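Local coordinates for protein AtFKBP42 (Arabidopsis thaliana, PDB 2F4E) that probably catalyses the cis-trans isomerization of prolyl peptide bonds as an FKBP-type immunophilin and takes part in regulating MDR-type ABC transporters, at residues S68-H73 and I111-M116; L72-W77 and K104-L109; A76-K79 and K84-D87; E86-W89 and P94-L97. All coordinates share one frame; numbering follows the deposited sequence.

All four contacts belong to one FKBP-type domain and start from, or lie beside, the long strand 69-78. Contacts 1 and 2, with centres about 10 Å apart, pack successive parts of that strand against helix 107-113 and share Leu72. Contact 3 pairs the far end of the strand with 84-87, its centre about 18 Å from that of contact 1. Contact 4 spans the break between 84-87 and 95-98, about 8 Å from contact 2 centre to centre. Thr88 OG1 of contact 4 lies 2.7 Å from Tyr74 N of contact 2. In FKBPs the proline-binding pocket sits between helix and sheet, so contact 2 probably lies close to it.

Contact 1: S68-H73 and I111-M116; sequences STCFLH and IGVASM
Cys70 is the first residue of strand 69-73 to meet the helix, its SG lying 4.0 Å from Val113 CG1. The thiol sits on the N side of its own backbone, opposite the carbonyl carbon (chi1 -40°), and reaches one branch of the valine only. The backbones come no nearer than here, Cys70 CA lying 8.3 Å from Val113 CA, and side chains bridge the distance. Two residues further on, Leu72 comes tip to tip with the other branch of Val113, CD2 standing 3.9 Å from CG2. The forked valine thus serves both strand residues, CG1 for the sulfur and CG2 for the leucine methyl. This is the helix-against-sheet packing of the FKBP fold, in which a curled antiparallel sheet wraps round a short helix; Leu72 also touches Val153 of the neighbouring strand 149-158. A type I beta turn runs from Val113 to Met116, with Met116 N donating to Val113 O at 2.8 Å. Gly112 O takes two donors from Ser115, the backbone N at 2.9 Å and OG at 2.7 Å, the hydroxyl lying in the carbonyl plane. Ser115 OG is hydrogen-bonded to Lys53 NZ as well.

Contact 2: L72-W77 and K104-L109; sequences LHYRAW and KELAGL
Tyr74 and Leu109 mark the closest backbone approach of strand 72-77 to the segment 104-109, yet their CA atoms remain 9.8 Å apart, a gap spanned by side chains. The strand belongs to the curled sheet of the FKBP fold, and the second segment leads through a 3-10 turn into the short helix that the sheet encloses. In FKBPs the proline-binding pocket lies in this region between helix and sheet, so the packing here probably helps to shape its floor. The tyrosine ring carries the contact. Its CG lies between the backbone N and the carbonyl carbon (chi1 82°), a rotation that sets the ring face under Leu109 CD2. Leu109 places this methyl almost squarely over the ring centre, 4.2 Å from the centroid and just 7° off the normal, a CH-pi contact in which a single methyl meets the pi face. Leu106, at the N-cap position of the helix, touches the far end of the same residue; the two side chains cross at about a right angle. The tyrosine hydroxyl is hydrogen-bonded to Glu86 OE2, so its polar need is met beside an apolar neighbour: Leu106 CD2 lies 4.1 Å from Tyr74 OH.

Contact 3: A76-K79 and K84-D87; sequences AWTK and KFED
Ala76 bonds through both its peptide groups to the strand 84-87. Its N donates to Glu86 O at 2.9 Å, a fairly straight bond (158° at the hydrogen) that arrives from above the carbonyl plane, while its O accepts from Phe85 N at 3.0 Å. A CA-H...O contact adds to the grip on that oxygen, Lys84 CA lying 3.3 Å from Ala76 O. The segments form a beta hairpin at the end of strand 69-78, antiparallel at 169°; Trp77 and Lys84 make a non-hydrogen-bonded pair, and the use of one Ala76 by both Phe85 and Glu86 is consistent with a beta bulge. On the Trp77 side, Lys84 CG lies over the indole, 3.9 Å from the centroid of its five-membered ring. The lysine chain, bent at chi3, then brings NZ to 2.6 Å from Asp87 OD2 in a salt bridge on the anti side of the carboxylate. Arg75 NE binds the same OD2, and His90 N satisfies OD1. Phe85 turns one face to Ala76, with CZ 3.5 Å from CB, while Thr78 CG2 lies 4.0 Å from CE2. The ring also touches Leu149 and Pro141. A serine in place of Phe85 would probably leave Ala76 CB and Thr78 CG2 without their aromatic partner and open a gap beside Leu149 and Pro141. Thr78 OG1 is hydrogen-bonded to Ser81 OG.

Contact 4: E86-W89 and P94-L97; sequences EDTW and PIEL
Thr88 turns its side chain toward the 94-97 segment and meets it at two points, the backbone of Pro94 and the side chain of Ile95. Strands 84-87 and 95-98 both pair antiparallel with strand 69-78, so they behave as two halves of one interrupted strand of the curled FKBP sheet, and this contact lies where the chain loops out between them. The backbones come nearest at Thr88 and Pro94, whose CA atoms are 5.5 Å apart. Thr88 CB faces the CA of the proline at 4.3 Å, whereas the pyrrolidine ring itself leans off to His73 and Ile156. The two branches of the threonine do different work. OG1 stands between the backbone N and the carbonyl carbon (chi1 64°) and is hydrogen-bonded to Tyr74 N and to His73 ND1, so the hydroxyl is anchored on strand 69-78. With that branch engaged, the methyl is left to face Ile95. The isoleucine presents its own short branch, CG2, and not its longer one: CG1 stays 5.1 Å from Thr88 CG2 while the delta end runs on toward Tyr74. The touch is loose and purely apolar, with about 100 Å² buried in all between the segments. Next to it, Trp89 points away from 94-97 and stacks its ring on His73. Backbone bonds of Thr88 to Tyr74 and of Ile95 to Leu72 tie both segments to the same strand. Between the two segments, Thr88 CG2 lies 4.3 Å from Ile95 CG2, methyl to methyl.

Contact 1: S68-H73 and I111-M116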
loop_
_atom_site.group_PDB
_atom_site.type_symbol
_atom_site.label_atom_id
_atom_site.label_comp_id
_atom_site.label_asym_id
_atom_site.label_seq_id
_atom_site.Cartn_x
_atom_site.Cartn_y
_atom_site.Cartn_z
ATOM N N SER A 68 -6.417 7.689 -11.710
ATOM C CA SER A 68 -5.044 8.099 -11.991
ATOM C C SER A 68 -4.066 6.915 -12.060
ATOM O O SER A 68 -4.243 5.894 -11.401
ATOM C CB SER A 68 -4.570 9.073 -10.911
ATOM O OG SER A 68 -3.206 9.420 -11.087
ATOM N N THR A 69 -3.032 7.056 -12.877
ATOM C CA THR A 69 -2.005 6.027 -12.990
ATOM C C THR A 69 -0.921 6.346 -11.960
ATOM O O THR A 69 -0.387 7.462 -11.910
ATOM C CB THR A 69 -1.381 6.005 -14.397
ATOM O OG1 THR A 69 -2.365 5.559 -15.336
ATOM C CG2 THR A 69 -0.193 5.067 -14.443
ATOM N N CYS A 70 -0.599 5.362 -11.137
ATOM C CA CYS A 70 0.400 5.549 -10.103
ATOM C C CYS A 70 1.574 4.590 -10.245
ATOM O O CYS A 70 1.409 3.398 -10.499
ATOM C CB CYS A 70 -0.247 5.357 -8.731
ATOM S SG CYS A 70 -1.917 6.073 -8.576
ATOM N N PHE A 71 2.767 5.135 -10.078
ATOM C CA PHE A 71 3.984 4.342 -10.130
ATOM C C PHE A 71 4.497 4.326 -8.707
ATOM O O PHE A 71 4.646 5.383 -8.087
ATOM C CB PHE A 71 4.977 4.983 -11.092
ATOM C CG PHE A 71 4.601 4.793 -12.526
ATOM C CD1 PHE A 71 4.799 3.563 -13.150
ATOM C CD2 PHE A 71 3.975 5.810 -13.232
ATOM C CE1 PHE A 71 4.374 3.350 -14.463
ATOM C CE2 PHE A 71 3.547 5.606 -14.540
ATOM C CZ PHE A 71 3.744 4.375 -15.157
ATOM N N LEU A 72 4.743 3.129 -8.180
ATOM C CA LEU A 72 5.190 3.025 -6.802
ATOM C C LEU A 72 6.025 1.799 -6.441
ATOM O O LEU A 72 6.011 0.775 -7.130
ATOM C CB LEU A 72 3.966 3.084 -5.882
ATOM C CG LEU A 72 3.037 1.867 -5.977
ATOM C CD1 LEU A 72 3.180 1.023 -4.744
ATOM C CD2 LEU A 72 1.610 2.319 -6.132
ATOM N N HIS A 73 6.760 1.943 -5.346
ATOM C CA HIS A 73 7.583 0.881 -4.788
ATOM C C HIS A 73 6.894 0.489 -3.483
ATOM O O HIS A 73 6.231 1.316 -2.864
ATOM C CB HIS A 73 8.983 1.389 -4.456
ATOM C CG HIS A 73 9.968 1.245 -5.561
ATOM N ND1 HIS A 73 10.163 0.050 -6.238
ATOM C CD2 HIS A 73 10.866 2.109 -6.085
ATOM C CE1 HIS A 73 11.129 0.194 -7.115
ATOM N NE2 HIS A 73 11.579 1.441 -7.045
ATOM N N ILE A 111 -6.496 2.212 -1.741
ATOM C CA ILE A 111 -7.141 3.191 -0.882
ATOM C C ILE A 111 -6.090 4.037 -0.166
ATOM O O ILE A 111 -6.250 5.247 -0.019
ATOM C CB ILE A 111 -8.057 2.491 0.142
ATOM C CG1 ILE A 111 -9.288 1.921 -0.581
ATOM C CG2 ILE A 111 -8.460 3.468 1.225
ATOM C CD1 ILE A 111 -10.144 1.014 0.261
ATOM N N GLY A 112 -5.007 3.396 0.255
ATOM C CA GLY A 112 -3.952 4.122 0.929
ATOM C C GLY A 112 -3.249 5.032 -0.047
ATOM O O GLY A 112 -3.058 6.203 0.248
ATOM N N VAL A 113 -2.876 4.492 -1.205
ATOM C CA VAL A 113 -2.184 5.249 -2.246
ATOM C C VAL A 113 -2.958 6.493 -2.634
ATOM O O VAL A 113 -2.384 7.563 -2.815
ATOM C CB VAL A 113 -1.964 4.378 -3.519
ATOM C CG1 VAL A 113 -1.592 5.249 -4.686
ATOM C CG2 VAL A 113 -0.865 3.347 -3.270
ATOM N N ALA A 114 -4.268 6.335 -2.766
ATOM C CA ALA A 114 -5.139 7.439 -3.147
ATOM C C ALA A 114 -5.024 8.617 -2.189
ATOM O O ALA A 114 -5.433 9.726 -2.525
ATOM C CB ALA A 114 -6.604 6.960 -3.215
ATOM N N SER A 115 -4.462 8.385 -1.008
ATOM C CA SER A 115 -4.337 9.439 -0.008
ATOM C C SER A 115 -2.929 10.002 0.049
ATOM O O SER A 115 -2.637 10.880 0.851
ATOM C CB SER A 115 -4.706 8.888 1.371
ATOM O OG SER A 115 -3.595 8.233 1.958
ATOM N N MET A 116 -2.057 9.502 -0.812
ATOM C CA MET A 116 -0.676 9.939 -0.808
ATOM C C MET A 116 -0.305 10.974 -1.864
ATOM O O MET A 116 -0.949 11.103 -2.907
ATOM C CB MET A 116 0.238 8.715 -0.949
ATOM C CG MET A 116 0.125 7.715 0.186
ATOM S SD MET A 116 1.071 6.216 -0.087
ATOM C CE MET A 116 2.620 6.679 0.584
#

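Contact 2: L72-W77 and K104-L109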
loop_
_atom_site.group_PDB
_atom_site.type_symbol
_atom_site.label_atom_id
_atom_site.label_comp_id
_atom_site.label_asym_id
_atom_site.label_seq_id
_atom_site.Cartn_x
_atom_site.Cartn_y
_atom_site.Cartn_z
ATOM N N LEU A 72 4.743 3.129 -8.180
ATOM C CA LEU A 72 5.190 3.025 -6.802
ATOM C C LEU A 72 6.025 1.799 -6.441
ATOM O O LEU A 72 6.011 0.775 -7.130
ATOM C CB LEU A 72 3.966 3.084 -5.882
ATOM C CG LEU A 72 3.037 1.867 -5.977
ATOM C CD1 LEU A 72 3.180 1.023 -4.744
ATOM C CD2 LEU A 72 1.610 2.319 -6.132
ATOM N N HIS A 73 6.760 1.943 -5.346
ATOM C CA HIS A 73 7.583 0.881 -4.788
ATOM C C HIS A 73 6.894 0.489 -3.483
ATOM O O HIS A 73 6.231 1.316 -2.864
ATOM C CB HIS A 73 8.983 1.389 -4.456
ATOM C CG HIS A 73 9.968 1.245 -5.561
ATOM N ND1 HIS A 73 10.163 0.050 -6.238
ATOM C CD2 HIS A 73 10.866 2.109 -6.085
ATOM C CE1 HIS A 73 11.129 0.194 -7.115
ATOM N NE2 HIS A 73 11.579 1.441 -7.045
ATOM N N TYR A 74 7.047 -0.760 -3.060
ATOM C CA TYR A 74 6.437 -1.174 -1.804
ATOM C C TYR A 74 6.871 -2.543 -1.302
ATOM O O TYR A 74 7.334 -3.389 -2.066
ATOM C CB TYR A 74 4.909 -1.145 -1.917
ATOM C CG TYR A 74 4.283 -2.365 -2.562
ATOM C CD1 TYR A 74 3.957 -3.495 -1.807
ATOM C CD2 TYR A 74 4.015 -2.391 -3.930
ATOM C CE1 TYR A 74 3.378 -4.612 -2.408
ATOM C CE2 TYR A 74 3.442 -3.494 -4.532
ATOM C CZ TYR A 74 3.123 -4.606 -3.777
ATOM O OH TYR A 74 2.558 -5.705 -4.388
ATOM N N ARG A 75 6.736 -2.731 0.004
ATOM C CA ARG A 75 7.042 -4.004 0.644
ATOM C C ARG A 75 5.761 -4.406 1.343
ATOM O O ARG A 75 4.991 -3.546 1.774
ATOM C CB ARG A 75 8.159 -3.869 1.676
ATOM C CG ARG A 75 9.504 -3.500 1.101
ATOM C CD ARG A 75 10.584 -3.586 2.166
ATOM N NE ARG A 75 11.890 -3.214 1.637
ATOM C CZ ARG A 75 12.364 -1.975 1.570
ATOM N NH1 ARG A 75 11.647 -0.951 2.017
ATOM N NH2 ARG A 75 13.551 -1.762 1.018
ATOM N N ALA A 76 5.519 -5.703 1.445
ATOM C CA ALA A 76 4.313 -6.167 2.099
ATOM C C ALA A 76 4.652 -7.241 3.114
ATOM O O ALA A 76 5.459 -8.136 2.847
ATOM C CB ALA A 76 3.333 -6.692 1.072
ATOM N N TRP A 77 4.030 -7.145 4.278
ATOM C CA TRP A 77 4.267 -8.083 5.366
ATOM C C TRP A 77 2.927 -8.524 5.942
ATOM O O TRP A 77 2.010 -7.707 6.092
ATOM C CB TRP A 77 5.033 -7.397 6.503
ATOM C CG TRP A 77 6.467 -7.084 6.278
ATOM C CD1 TRP A 77 7.524 -7.931 6.444
ATOM C CD2 TRP A 77 7.018 -5.821 5.898
ATOM N NE1 TRP A 77 8.698 -7.275 6.195
ATOM C CE2 TRP A 77 8.419 -5.978 5.855
ATOM C CE3 TRP A 77 6.465 -4.569 5.589
ATOM C CZ2 TRP A 77 9.274 -4.936 5.517
ATOM C CZ3 TRP A 77 7.318 -3.536 5.255
ATOM C CH2 TRP A 77 8.709 -3.726 5.221
ATOM N N LYS A 104 -8.049 -7.081 -7.005
ATOM C CA LYS A 104 -8.749 -7.129 -5.736
ATOM C C LYS A 104 -7.829 -7.242 -4.522
ATOM O O LYS A 104 -8.112 -6.679 -3.462
ATOM C CB LYS A 104 -9.752 -8.288 -5.731
ATOM C CG LYS A 104 -10.597 -8.339 -4.466
ATOM C CD LYS A 104 -11.536 -9.523 -4.448
ATOM C CE LYS A 104 -12.320 -9.566 -3.149
ATOM N NZ LYS A 104 -13.275 -10.714 -3.132
ATOM N N GLU A 105 -6.731 -7.967 -4.680
ATOM C CA GLU A 105 -5.803 -8.161 -3.576
ATOM C C GLU A 105 -5.044 -6.895 -3.176
ATOM O O GLU A 105 -4.361 -6.878 -2.148
ATOM C CB GLU A 105 -4.812 -9.301 -3.888
ATOM C CG GLU A 105 -3.843 -9.022 -5.028
ATOM C CD GLU A 105 -4.353 -9.493 -6.383
ATOM O OE1 GLU A 105 -5.591 -9.565 -6.567
ATOM O OE2 GLU A 105 -3.505 -9.773 -7.264
ATOM N N LEU A 106 -5.173 -5.839 -3.979
ATOM C CA LEU A 106 -4.500 -4.570 -3.698
ATOM C C LEU A 106 -5.509 -3.475 -3.364
ATOM O O LEU A 106 -5.153 -2.302 -3.275
ATOM C CB LEU A 106 -3.668 -4.125 -4.898
ATOM C CG LEU A 106 -2.619 -5.067 -5.488
ATOM C CD1 LEU A 106 -2.075 -4.449 -6.768
ATOM C CD2 LEU A 106 -1.508 -5.334 -4.488
ATOM N N ALA A 107 -6.767 -3.867 -3.193
ATOM C CA ALA A 107 -7.859 -2.938 -2.881
ATOM C C ALA A 107 -7.501 -1.998 -1.741
ATOM O O ALA A 107 -7.686 -0.786 -1.839
ATOM C CB ALA A 107 -9.129 -3.722 -2.533
ATOM N N GLY A 108 -6.999 -2.572 -0.651
ATOM C CA GLY A 108 -6.608 -1.775 0.498
ATOM C C GLY A 108 -5.445 -0.853 0.185
ATOM O O GLY A 108 -5.463 0.328 0.536
ATOM N N LEU A 109 -4.429 -1.390 -0.478
ATOM C CA LEU A 109 -3.267 -0.597 -0.833
ATOM C C LEU A 109 -3.694 0.615 -1.652
ATOM O O LEU A 109 -3.265 1.727 -1.365
ATOM C CB LEU A 109 -2.267 -1.447 -1.622
ATOM C CG LEU A 109 -1.029 -0.765 -2.214
ATOM C CD1 LEU A 109 -0.246 -0.064 -1.131
ATOM C CD2 LEU A 109 -0.172 -1.790 -2.914
#

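Contact 3: A76-K79 and K84-D87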
loop_
_atom_site.group_PDB
_atom_site.type_symbol
_atom_site.label_atom_id
_atom_site.label_comp_id
_atom_site.label_asym_id
_atom_site.label_seq_id
_atom_site.Cartn_x
_atom_site.Cartn_y
_atom_site.Cartn_z
ATOM N N ALA A 76 5.519 -5.703 1.445
ATOM C CA ALA A 76 4.313 -6.167 2.099
ATOM C C ALA A 76 4.652 -7.241 3.114
ATOM O O ALA A 76 5.459 -8.136 2.847
ATOM C CB ALA A 76 3.333 -6.692 1.072
ATOM N N TRP A 77 4.030 -7.145 4.278
ATOM C CA TRP A 77 4.267 -8.083 5.366
ATOM C C TRP A 77 2.927 -8.524 5.942
ATOM O O TRP A 77 2.010 -7.707 6.092
ATOM C CB TRP A 77 5.033 -7.397 6.503
ATOM C CG TRP A 77 6.467 -7.084 6.278
ATOM C CD1 TRP A 77 7.524 -7.931 6.444
ATOM C CD2 TRP A 77 7.018 -5.821 5.898
ATOM N NE1 TRP A 77 8.698 -7.275 6.195
ATOM C CE2 TRP A 77 8.419 -5.978 5.855
ATOM C CE3 TRP A 77 6.465 -4.569 5.589
ATOM C CZ2 TRP A 77 9.274 -4.936 5.517
ATOM C CZ3 TRP A 77 7.318 -3.536 5.255
ATOM C CH2 TRP A 77 8.709 -3.726 5.221
ATOM N N THR A 78 2.808 -9.808 6.261
ATOM C CA THR A 78 1.601 -10.314 6.894
ATOM C C THR A 78 1.793 -9.852 8.334
ATOM O O THR A 78 2.878 -9.997 8.902
ATOM C CB THR A 78 1.531 -11.841 6.885
ATOM O OG1 THR A 78 2.806 -12.394 7.244
ATOM C CG2 THR A 78 1.126 -12.348 5.508
ATOM N N LYS A 79 0.755 -9.271 8.915
ATOM C CA LYS A 79 0.823 -8.763 10.283
ATOM C C LYS A 79 1.112 -9.790 11.359
ATOM O O LYS A 79 1.859 -9.512 12.269
ATOM C CB LYS A 79 -0.484 -8.053 10.628
ATOM C CG LYS A 79 -0.676 -6.718 9.968
ATOM C CD LYS A 79 -0.158 -5.600 10.847
ATOM C CE LYS A 79 -0.745 -4.268 10.424
ATOM N NZ LYS A 79 -0.590 -3.252 11.510
ATOM N N LYS A 84 7.800 -11.095 5.070
ATOM C CA LYS A 84 7.832 -10.228 3.897
ATOM C C LYS A 84 7.564 -11.079 2.658
ATOM O O LYS A 84 8.391 -11.909 2.276
ATOM C CB LYS A 84 9.202 -9.550 3.773
ATOM C CG LYS A 84 9.215 -8.324 2.889
ATOM C CD LYS A 84 10.623 -7.777 2.695
ATOM C CE LYS A 84 11.461 -8.702 1.825
ATOM N NZ LYS A 84 12.747 -8.092 1.394
ATOM N N PHE A 85 6.414 -10.874 2.024
ATOM C CA PHE A 85 6.083 -11.650 0.837
ATOM C C PHE A 85 6.111 -10.822 -0.447
ATOM O O PHE A 85 5.762 -11.311 -1.524
ATOM C CB PHE A 85 4.720 -12.319 1.023
ATOM C CG PHE A 85 3.565 -11.361 1.080
ATOM C CD1 PHE A 85 2.931 -10.943 -0.081
ATOM C CD2 PHE A 85 3.104 -10.886 2.303
ATOM C CE1 PHE A 85 1.833 -10.076 -0.026
ATOM C CE2 PHE A 85 2.011 -10.022 2.373
ATOM C CZ PHE A 85 1.374 -9.609 1.205
ATOM N N GLU A 86 6.532 -9.568 -0.335
ATOM C CA GLU A 86 6.622 -8.693 -1.505
ATOM C C GLU A 86 7.611 -7.569 -1.191
ATOM O O GLU A 86 7.610 -7.043 -0.076
ATOM C CB GLU A 86 5.245 -8.111 -1.835
ATOM C CG GLU A 86 4.876 -8.143 -3.316
ATOM C CD GLU A 86 3.673 -9.050 -3.621
ATOM O OE1 GLU A 86 3.686 -10.235 -3.227
ATOM O OE2 GLU A 86 2.702 -8.596 -4.263
ATOM N N ASP A 87 8.446 -7.217 -2.169
ATOM C CA ASP A 87 9.463 -6.174 -2.022
ATOM C C ASP A 87 9.898 -5.709 -3.408
ATOM O O ASP A 87 10.842 -6.250 -3.982
ATOM C CB ASP A 87 10.683 -6.735 -1.280
ATOM C CG ASP A 87 11.598 -5.649 -0.737
ATOM O OD1 ASP A 87 11.871 -4.662 -1.447
ATOM O OD2 ASP A 87 12.065 -5.790 0.407
#

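Contact 4: E86-W89 and P94-L97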
loop_
_atom_site.group_PDB
_atom_site.type_symbol
_atom_site.label_atom_id
_atom_site.label_comp_id
_atom_site.label_asym_id
_atom_site.label_seq_id
_atom_site.Cartn_x
_atom_site.Cartn_y
_atom_site.Cartn_z
ATOM N N GLU A 86 6.532 -9.568 -0.335
ATOM C CA GLU A 86 6.622 -8.693 -1.505
ATOM C C GLU A 86 7.611 -7.569 -1.191
ATOM O O GLU A 86 7.610 -7.043 -0.076
ATOM C CB GLU A 86 5.245 -8.111 -1.835
ATOM C CG GLU A 86 4.876 -8.143 -3.316
ATOM C CD GLU A 86 3.673 -9.050 -3.621
ATOM O OE1 GLU A 86 3.686 -10.235 -3.227
ATOM O OE2 GLU A 86 2.702 -8.596 -4.263
ATOM N N ASP A 87 8.446 -7.217 -2.169
ATOM C CA ASP A 87 9.463 -6.174 -2.022
ATOM C C ASP A 87 9.898 -5.709 -3.408
ATOM O O ASP A 87 10.842 -6.250 -3.982
ATOM C CB ASP A 87 10.683 -6.735 -1.280
ATOM C CG ASP A 87 11.598 -5.649 -0.737
ATOM O OD1 ASP A 87 11.871 -4.662 -1.447
ATOM O OD2 ASP A 87 12.065 -5.790 0.407
ATOM N N THR A 88 9.206 -4.711 -3.954
ATOM C CA THR A 88 9.547 -4.201 -5.278
ATOM C C THR A 88 10.918 -3.549 -5.342
ATOM O O THR A 88 11.513 -3.510 -6.403
ATOM C CB THR A 88 8.488 -3.202 -5.802
ATOM O OG1 THR A 88 8.460 -2.040 -4.965
ATOM C CG2 THR A 88 7.103 -3.875 -5.845
ATOM N N TRP A 89 11.418 -3.038 -4.220
ATOM C CA TRP A 89 12.751 -2.434 -4.201
ATOM C C TRP A 89 13.806 -3.504 -4.432
ATOM O O TRP A 89 14.730 -3.305 -5.206
ATOM C CB TRP A 89 13.035 -1.748 -2.865
ATOM C CG TRP A 89 12.469 -0.371 -2.746
ATOM C CD1 TRP A 89 12.889 0.755 -3.400
ATOM C CD2 TRP A 89 11.397 0.037 -1.894
ATOM N NE1 TRP A 89 12.145 1.834 -3.000
ATOM C CE2 TRP A 89 11.216 1.422 -2.073
ATOM C CE3 TRP A 89 10.561 -0.638 -0.990
ATOM C CZ2 TRP A 89 10.244 2.153 -1.390
ATOM C CZ3 TRP A 89 9.589 0.086 -0.307
ATOM C CH2 TRP A 89 9.439 1.469 -0.513
ATOM N N PRO A 94 9.369 -1.387 -9.805
ATOM C CA PRO A 94 8.193 -0.705 -9.261
ATOM C C PRO A 94 6.957 -1.092 -10.063
ATOM O O PRO A 94 7.074 -1.586 -11.182
ATOM C CB PRO A 94 8.558 0.771 -9.400
ATOM C CG PRO A 94 9.402 0.792 -10.611
ATOM C CD PRO A 94 10.292 -0.427 -10.433
ATOM N N ILE A 95 5.775 -0.896 -9.492
ATOM C CA ILE A 95 4.569 -1.261 -10.213
ATOM C C ILE A 95 3.768 -0.074 -10.686
ATOM O O ILE A 95 3.987 1.064 -10.270
ATOM C CB ILE A 95 3.622 -2.152 -9.369
ATOM C CG1 ILE A 95 3.215 -1.424 -8.086
ATOM C CG2 ILE A 95 4.297 -3.480 -9.067
ATOM C CD1 ILE A 95 1.988 -2.006 -7.407
ATOM N N GLU A 96 2.841 -0.364 -11.584
ATOM C CA GLU A 96 1.943 0.637 -12.127
ATOM C C GLU A 96 0.578 0.243 -11.614
ATOM O O GLU A 96 0.084 -0.833 -11.923
ATOM C CB GLU A 96 1.945 0.592 -13.651
ATOM C CG GLU A 96 0.997 1.576 -14.306
ATOM C CD GLU A 96 1.120 1.574 -15.820
ATOM O OE1 GLU A 96 2.247 1.364 -16.321
ATOM O OE2 GLU A 96 0.093 1.769 -16.507
ATOM N N LEU A 97 -0.021 1.110 -10.816
ATOM C CA LEU A 97 -1.328 0.848 -10.241
ATOM C C LEU A 97 -2.337 1.869 -10.754
ATOM O O LEU A 97 -2.200 3.070 -10.498
ATOM C CB LEU A 97 -1.233 0.942 -8.721
ATOM C CG LEU A 97 -2.509 0.705 -7.910
ATOM C CD1 LEU A 97 -2.852 -0.771 -7.908
ATOM C CD2 LEU A 97 -2.292 1.178 -6.488
#